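Local coordinates for protein glutamine cyclotransferase (Tannerella forsythia, PDB 6QRO) that probably catalyses the cyclisation of N-terminal glutamine residues of peptides to pyroglutamate, as a zinc-binding type II glutaminyl cyclase, at residues G69-V74 with F96-S101; N124-I129 with P171-E176; A165-T170 with Y286-N291. All blocks are in the same frame, centred on the assembly; numbering follows the deposited sequence.

Contact 1: residues G69-V74 with F96-S101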
# COMPACT_ATOMS: atom_id res chain seq x y z
N GLY A 69 19.72 -1.40 -1.39
CA GLY A 69 20.18 -1.78 -2.71
C GLY A 69 19.34 -1.33 -3.89
O GLY A 69 19.74 -1.59 -5.03
N ALA A 70 18.22 -0.66 -3.66
CA ALA A 70 17.40 -0.21 -4.77
C ALA A 70 18.05 1.00 -5.45
O ALA A 70 18.78 1.78 -4.84
CB ALA A 70 16.00 0.15 -4.29
N LYS A 71 17.82 1.11 -6.75
CA LYS A 71 18.00 2.37 -7.47
C LYS A 71 16.70 3.15 -7.32
O LYS A 71 15.64 2.67 -7.73
CB LYS A 71 18.36 2.06 -8.91
CG LYS A 71 18.30 3.14 -9.94
CD LYS A 71 18.49 2.43 -11.27
CE LYS A 71 19.13 3.28 -12.30
NZ LYS A 71 19.37 2.49 -13.54
N VAL A 72 16.76 4.32 -6.67
CA VAL A 72 15.57 5.02 -6.19
C VAL A 72 15.19 6.13 -7.16
O VAL A 72 16.04 6.91 -7.61
CB VAL A 72 15.77 5.58 -4.77
CG1 VAL A 72 14.57 6.43 -4.35
CG2 VAL A 72 15.99 4.44 -3.79
N TYR A 73 13.90 6.18 -7.51
CA TYR A 73 13.30 7.23 -8.33
C TYR A 73 12.25 7.95 -7.50
O TYR A 73 11.44 7.31 -6.83
CB TYR A 73 12.61 6.68 -9.57
CG TYR A 73 13.46 5.79 -10.45
CD1 TYR A 73 13.72 4.48 -10.08
CD2 TYR A 73 13.95 6.25 -11.66
CE1 TYR A 73 14.48 3.66 -10.88
CE2 TYR A 73 14.70 5.43 -12.48
CZ TYR A 73 14.97 4.14 -12.08
OH TYR A 73 15.71 3.31 -12.89
N VAL A 74 12.29 9.28 -7.51
CA VAL A 74 11.28 10.09 -6.84
C VAL A 74 10.56 10.94 -7.89
O VAL A 74 11.16 11.88 -8.43
CB VAL A 74 11.88 10.96 -5.72
CG1 VAL A 74 10.80 11.68 -4.94
CG2 VAL A 74 12.74 10.10 -4.77
N PHE A 96 14.81 -2.78 -7.71
CA PHE A 96 15.82 -3.71 -7.25
C PHE A 96 16.30 -4.54 -8.42
O PHE A 96 15.50 -5.01 -9.23
CB PHE A 96 15.29 -4.60 -6.12
CG PHE A 96 15.01 -3.86 -4.83
CD1 PHE A 96 13.83 -3.16 -4.64
CD2 PHE A 96 15.95 -3.88 -3.80
CE1 PHE A 96 13.60 -2.50 -3.45
CE2 PHE A 96 15.72 -3.22 -2.62
CZ PHE A 96 14.53 -2.53 -2.45
N GLN A 97 17.62 -4.69 -8.51
CA GLN A 97 18.29 -5.28 -9.66
C GLN A 97 17.69 -4.68 -10.94
O GLN A 97 17.13 -5.41 -11.77
CB GLN A 97 18.20 -6.80 -9.67
CG GLN A 97 18.58 -7.46 -8.36
CD GLN A 97 18.33 -8.95 -8.38
OE1 GLN A 97 19.25 -9.75 -8.60
NE2 GLN A 97 17.06 -9.33 -8.24
N PRO A 98 17.82 -3.37 -11.13
CA PRO A 98 17.11 -2.71 -12.25
C PRO A 98 17.53 -3.19 -13.63
O PRO A 98 16.88 -2.81 -14.62
CB PRO A 98 17.46 -1.23 -12.05
CG PRO A 98 18.77 -1.25 -11.36
CD PRO A 98 18.77 -2.46 -10.47
N GLU A 99 18.62 -3.96 -13.76
CA GLU A 99 18.95 -4.52 -15.06
C GLU A 99 18.10 -5.75 -15.39
O GLU A 99 17.97 -6.09 -16.57
CB GLU A 99 20.45 -4.85 -15.16
CG GLU A 99 20.90 -6.09 -14.38
CD GLU A 99 21.09 -5.82 -12.90
OE1 GLU A 99 20.87 -4.66 -12.48
OE2 GLU A 99 21.48 -6.77 -12.18
N LYS A 100 17.50 -6.40 -14.39
CA LYS A 100 16.65 -7.57 -14.67
C LYS A 100 15.40 -7.11 -15.41
O LYS A 100 14.69 -6.22 -14.95
CB LYS A 100 16.23 -8.26 -13.38
CG LYS A 100 17.29 -8.76 -12.41
CD LYS A 100 17.70 -10.20 -12.66
CE LYS A 100 18.61 -10.71 -11.55
NZ LYS A 100 18.68 -12.20 -11.46
N SER A 101 15.12 -7.74 -16.56
CA SER A 101 13.95 -7.34 -17.33
C SER A 101 12.65 -8.01 -16.87
O SER A 101 11.57 -7.47 -17.14
CB SER A 101 14.18 -7.59 -18.83
OG SER A 101 14.70 -8.88 -19.10
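F96 lays one face of its ring under A70, and this pair, with P98 against K71 beside it, carries most of the meeting between the turn into strand 71-80 and the loop that follows strand 86-96. CB of A70 stands almost on the axis of the ring, 3.6 Å from the F96 centroid and 13° off the ring normal, a CH-pi contact over the face. The nearest single atom of the ring is CZ, 3.6 Å from A70 CB. With CG anti to its carbonyl carbon (chi1 -68°), F96 swings the ring back beneath A70, while its side chain also packs on A146 and I149 of helix 132-151. The same ring thus touches both the start of the edge strand and helix 132-151.

P98 is the second element. Its CG rests against the aliphatic stem of K71, with CD of K71 at 3.7 Å and CB of K71 at 4.1 Å from it. K71 has CG anti to the backbone N (chi1 167°) and runs extended across the proline ring, its methylenes making the touch. P98 belongs to the type I turn from Q97 to K100, closed by K100 N to Q97 O at 2.8 Å; R103 adds hydrogen bonds to the carbonyls of F96, Q97 and K100. Just before A70, G69 is the C-prime residue of the Schellman motif that ends helix 52-67, and its positive phi turns the chain towards the strand.

No hydrogen bond crosses between the segments, although K71 pairs through its backbone with A95 nearby. The contact is thus held by carbon surfaces: a buried methyl on an aromatic face, and a more exposed layer in which the lysine contributes methylenes and not its charge.

Contact 2: residues N124-I129 with P171-E176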
# COMPACT_ATOMS: atom_id res chain seq x y z
N ASN A 124 -13.30 15.89 15.04
CA ASN A 124 -12.12 15.37 14.36
C ASN A 124 -12.28 15.25 12.85
O ASN A 124 -11.33 14.81 12.19
CB ASN A 124 -11.72 14.00 14.93
CG ASN A 124 -11.30 14.07 16.37
OD1 ASN A 124 -10.77 15.09 16.82
ND2 ASN A 124 -11.52 12.99 17.11
N HIS A 125 -13.46 15.57 12.30
CA HIS A 125 -13.74 15.25 10.91
C HIS A 125 -12.85 15.98 9.92
O HIS A 125 -12.62 15.47 8.83
CB HIS A 125 -15.21 15.55 10.59
CG HIS A 125 -16.15 14.52 11.13
ND1 HIS A 125 -17.50 14.53 10.86
CD2 HIS A 125 -15.93 13.43 11.90
CE1 HIS A 125 -18.08 13.50 11.46
NE2 HIS A 125 -17.15 12.82 12.10
N ARG A 126 -12.30 17.14 10.28
CA ARG A 126 -11.41 17.84 9.36
C ARG A 126 -9.96 17.84 9.82
O ARG A 126 -9.16 18.63 9.30
CB ARG A 126 -11.92 19.27 9.15
CG ARG A 126 -13.35 19.24 8.76
CD ARG A 126 -13.83 20.41 7.96
NE ARG A 126 -15.28 20.23 7.81
CZ ARG A 126 -16.09 21.05 7.17
NH1 ARG A 126 -15.60 22.12 6.56
NH2 ARG A 126 -17.39 20.77 7.11
N LYS A 127 -9.61 16.97 10.78
CA LYS A 127 -8.29 16.76 11.34
C LYS A 127 -7.68 15.44 10.87
O LYS A 127 -8.38 14.42 10.81
CB LYS A 127 -8.38 16.80 12.86
CG LYS A 127 -8.95 18.13 13.33
CD LYS A 127 -8.94 18.28 14.84
CE LYS A 127 -9.53 19.63 15.22
NZ LYS A 127 -9.58 19.87 16.68
N PRO A 128 -6.39 15.43 10.56
CA PRO A 128 -5.77 14.23 9.96
C PRO A 128 -5.69 13.04 10.91
O PRO A 128 -5.79 13.16 12.13
CB PRO A 128 -4.36 14.72 9.60
CG PRO A 128 -4.44 16.22 9.60
CD PRO A 128 -5.45 16.56 10.64
N ILE A 129 -5.47 11.87 10.30
CA ILE A 129 -5.26 10.61 11.01
C ILE A 129 -3.79 10.19 10.90
O ILE A 129 -3.09 10.56 9.95
CB ILE A 129 -6.20 9.52 10.45
CG1 ILE A 129 -5.87 9.24 8.98
CG2 ILE A 129 -7.63 9.95 10.58
CD1 ILE A 129 -6.55 8.01 8.42
N PRO A 171 -14.11 13.98 1.23
CA PRO A 171 -14.60 13.51 2.52
C PRO A 171 -16.12 13.39 2.58
O PRO A 171 -16.86 13.98 1.78
CB PRO A 171 -14.09 14.57 3.49
CG PRO A 171 -13.88 15.76 2.67
CD PRO A 171 -13.47 15.30 1.33
N GLU A 172 -16.57 12.62 3.58
CA GLU A 172 -17.99 12.44 3.83
C GLU A 172 -18.69 13.76 4.12
O GLU A 172 -19.89 13.89 3.83
CB GLU A 172 -18.20 11.46 4.98
CG GLU A 172 -18.09 10.02 4.56
CD GLU A 172 -19.24 9.60 3.68
OE1 GLU A 172 -19.12 8.57 2.99
OE2 GLU A 172 -20.27 10.31 3.67
N PHE A 173 -17.99 14.73 4.71
CA PHE A 173 -18.61 16.01 5.04
C PHE A 173 -18.66 16.98 3.85
O PHE A 173 -18.99 18.16 4.04
CB PHE A 173 -17.90 16.67 6.23
CG PHE A 173 -16.44 16.95 6.00
CD1 PHE A 173 -16.02 18.07 5.31
CD2 PHE A 173 -15.46 16.11 6.52
CE1 PHE A 173 -14.67 18.32 5.09
CE2 PHE A 173 -14.12 16.37 6.33
CZ PHE A 173 -13.72 17.47 5.61
N VAL A 174 -18.37 16.51 2.64
CA VAL A 174 -18.52 17.28 1.42
C VAL A 174 -19.59 16.57 0.59
O VAL A 174 -19.55 15.35 0.45
CB VAL A 174 -17.20 17.40 0.64
CG1 VAL A 174 -17.46 17.83 -0.81
CG2 VAL A 174 -16.25 18.37 1.32
N ASP A 175 -20.57 17.33 0.10
CA ASP A 175 -21.68 16.66 -0.57
C ASP A 175 -21.41 16.32 -2.03
O ASP A 175 -21.94 15.32 -2.53
CB ASP A 175 -22.95 17.51 -0.47
CG ASP A 175 -23.64 17.33 0.85
OD1 ASP A 175 -23.40 16.32 1.52
OD2 ASP A 175 -24.50 18.17 1.18
N GLU A 176 -20.62 17.13 -2.73
CA GLU A 176 -20.44 16.95 -4.17
C GLU A 176 -19.52 15.78 -4.48
O GLU A 176 -18.45 15.63 -3.87
CB GLU A 176 -19.86 18.22 -4.80
CG GLU A 176 -19.65 18.08 -6.30
CD GLU A 176 -18.77 19.17 -6.89
OE1 GLU A 176 -18.38 20.10 -6.16
OE2 GLU A 176 -18.48 19.09 -8.10
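R126 lies flat over one face of the F173 ring where two loops, each shaped by a type I beta turn, meet at the surface, on the outer side of the zinc site, in this M28-family fold. The turn from N124 to K127 lies between strand 103-109 and helix 132-151, and is closed by K127 N to N124 O at 3.1 Å. The turn from P171 to V174 follows strand 157-163.

The flat-on approach of guanidinium to ring has the largest share of the contact. The two planes are only 9° apart, and the guanidinium is displaced towards the CD1 and CE1 side of the phenyl. R126 NE is 3.4 Å from F173 CE1, and R126 NH2 reaches on to 3.5 Å from F173 CD1. The nearly parallel planes bring NE, CZ and NH2 of R126 close to the same side of the ring.

Apolar contact continues along the same side chain. R126 is extended from CG to NE and crosses the ring, so its methylenes also cover the face; CG makes a CH-pi contact, 4.0 Å from the F173 centroid and 25° off the normal. On the opposite face of the ring sits CB of P171, from the start of the same turn, so that the phenyl is sandwiched between proline and arginine. At chi1 59° the CG of F173 sits between its backbone N and carbonyl carbon, and the ring reaches the 124-129 loop. Y115 meets this ring edge-to-face.

H125 brings a polar group of a different kind. Its imidazole leads away from F173 and hydrogen-bonds through NE2 to the carbonyl of D119, while its backbone stays near the phenylalanine. No hydrogen bond joins the two segments; instead the carbonyl O of H125 approaches the ring obliquely, 3.1 Å from F173 CE2.

Contact 3: residues A165-T170 with Y286-N291. With ZN (zinc ion), chain E.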
# COMPACT_ATOMS: atom_id res chain seq x y z
N ALA A 165 -0.58 10.59 -2.02
CA ALA A 165 -1.84 11.30 -2.28
C ALA A 165 -2.94 10.34 -2.71
O ALA A 165 -3.78 10.67 -3.55
CB ALA A 165 -1.64 12.42 -3.31
N GLU A 166 -2.92 9.13 -2.15
CA GLU A 166 -3.96 8.13 -2.40
C GLU A 166 -5.21 8.40 -1.58
O GLU A 166 -6.32 8.09 -2.05
CB GLU A 166 -3.42 6.75 -2.05
CG GLU A 166 -4.39 5.58 -2.13
CD GLU A 166 -5.06 5.27 -0.77
OE1 GLU A 166 -4.83 6.02 0.20
OE2 GLU A 166 -5.80 4.26 -0.65
N ASP A 167 -5.06 8.96 -0.38
CA ASP A 167 -6.09 8.98 0.65
C ASP A 167 -6.62 10.38 0.93
O ASP A 167 -7.06 10.67 2.05
CB ASP A 167 -5.55 8.36 1.95
CG ASP A 167 -6.51 7.37 2.55
OD1 ASP A 167 -7.52 7.06 1.90
OD2 ASP A 167 -6.26 6.87 3.64
N TYR A 168 -6.61 11.25 -0.09
CA TYR A 168 -7.05 12.64 0.01
C TYR A 168 -8.38 12.82 -0.71
O TYR A 168 -8.67 13.91 -1.21
CB TYR A 168 -6.00 13.56 -0.60
CG TYR A 168 -5.79 14.95 0.00
CD1 TYR A 168 -6.75 15.96 -0.17
CD2 TYR A 168 -4.59 15.29 0.62
CE1 TYR A 168 -6.55 17.24 0.33
CE2 TYR A 168 -4.37 16.57 1.11
CZ TYR A 168 -5.35 17.55 0.96
OH TYR A 168 -5.14 18.83 1.45
N GLY A 169 -9.18 11.77 -0.80
CA GLY A 169 -10.38 11.86 -1.60
C GLY A 169 -11.44 12.65 -0.91
O GLY A 169 -11.33 13.00 0.27
N THR A 170 -12.51 12.91 -1.65
CA THR A 170 -13.62 13.72 -1.17
C THR A 170 -14.10 13.18 0.17
O THR A 170 -14.48 12.00 0.26
CB THR A 170 -14.76 13.71 -2.19
OG1 THR A 170 -14.28 14.16 -3.45
CG2 THR A 170 -15.87 14.63 -1.74
N TYR A 286 -11.77 1.41 12.79
CA TYR A 286 -10.87 2.55 12.93
C TYR A 286 -10.68 3.34 11.64
O TYR A 286 -10.06 4.40 11.67
CB TYR A 286 -9.50 2.06 13.43
CG TYR A 286 -8.92 1.05 12.46
CD1 TYR A 286 -8.42 1.44 11.21
CD2 TYR A 286 -8.95 -0.31 12.75
CE1 TYR A 286 -7.94 0.52 10.31
CE2 TYR A 286 -8.47 -1.23 11.86
CZ TYR A 286 -7.97 -0.81 10.64
OH TYR A 286 -7.48 -1.74 9.73
N TRP A 287 -11.15 2.80 10.51
CA TRP A 287 -10.87 3.37 9.20
C TRP A 287 -11.37 4.81 9.12
O TRP A 287 -12.54 5.09 9.40
CB TRP A 287 -11.55 2.56 8.10
CG TRP A 287 -11.23 2.98 6.69
CD1 TRP A 287 -10.04 2.87 6.05
CD2 TRP A 287 -12.13 3.60 5.76
NE1 TRP A 287 -10.14 3.35 4.76
CE2 TRP A 287 -11.41 3.82 4.56
CE3 TRP A 287 -13.48 3.98 5.81
CZ2 TRP A 287 -11.99 4.40 3.43
CZ3 TRP A 287 -14.05 4.56 4.68
CH2 TRP A 287 -13.30 4.77 3.51
N HIS A 288 -10.46 5.71 8.74
CA HIS A 288 -10.70 7.15 8.63
C HIS A 288 -11.25 7.72 9.93
O HIS A 288 -12.06 8.65 9.95
CB HIS A 288 -11.59 7.45 7.44
CG HIS A 288 -10.92 7.19 6.13
ND1 HIS A 288 -11.47 7.58 4.92
CD2 HIS A 288 -9.74 6.61 5.84
CE1 HIS A 288 -10.66 7.22 3.94
NE2 HIS A 288 -9.60 6.63 4.47
N THR A 289 -10.80 7.15 11.05
CA THR A 289 -10.98 7.71 12.37
C THR A 289 -9.62 7.99 12.97
O THR A 289 -8.57 7.64 12.40
CB THR A 289 -11.75 6.75 13.30
OG1 THR A 289 -10.87 5.68 13.69
CG2 THR A 289 -12.98 6.18 12.62
N GLN A 290 -9.62 8.66 14.11
CA GLN A 290 -8.38 8.85 14.84
C GLN A 290 -8.04 7.65 15.73
O GLN A 290 -7.12 7.73 16.55
CB GLN A 290 -8.43 10.19 15.58
CG GLN A 290 -8.32 11.28 14.52
CD GLN A 290 -7.93 12.63 15.05
OE1 GLN A 290 -8.16 12.95 16.21
NE2 GLN A 290 -7.33 13.45 14.18
N ASN A 291 -8.80 6.56 15.60
CA ASN A 291 -8.52 5.26 16.18
C ASN A 291 -7.57 4.43 15.33
O ASN A 291 -7.22 3.31 15.72
CB ASN A 291 -9.84 4.50 16.37
CG ASN A 291 -10.76 5.18 17.35
OD1 ASN A 291 -10.31 5.92 18.22
ND2 ASN A 291 -12.05 4.96 17.20
ZN ZN E . -7.75 5.50 3.60
O HOH W 1 -8.79 4.21 3.04
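H288 and D167 meet through a zinc ion, in the metal site of an M28-family fold, where the side chains of two loops come at the metal from opposite directions. Y286 opens the second segment and a type II beta turn running to T289; its carbonyl O receives both T289 N and T289 OG1 from the same face of its plane. W287 follows, its indole lying over the H288 imidazole with CE2 near the ring centre, which would limit rotation of the imidazole. H288 then directs NE2 to the zinc at 2.3 Å. Across the metal D167 chelates with both oxygens, OD2 at 2.0 Å and OD1 at 2.3 Å from the zinc. Carboxylate and imidazole planes are turned 63° apart, and the 3.3 Å between D167 OD1 and H288 NE2 reflects shared metal binding. D134 and a water complete the coordination. Behind D167, its backbone N and O are held by D111 and R113 respectively, which would position the carboxylate from the second shell. T289 ends the turn and begins an ST turn: its OG1 accepts from N291 N at 3.0 Å, while the same OG1 gives its proton to Y286 O, 2.5 Å away.

How the contacts relate
Contacts 2 and 3 form one region: their centres are 9 Å apart and their segments alternate along the chain, with 165-170 running straight into 171-176. They also touch directly, with a probable hydrogen bond from Q290 NE2 to P128 O at 2.6 Å. Contact 3 holds the zinc, whereas contact 2 lies on the outer side, the side chain of F173 about 13 Å from the metal and that of H125 about 9 Å from that of H288. Contact 1 stands across the centre of the chain, at the far end of the sheet, its centre 31 Å from that of contact 3 and 38 Å from that of contact 2.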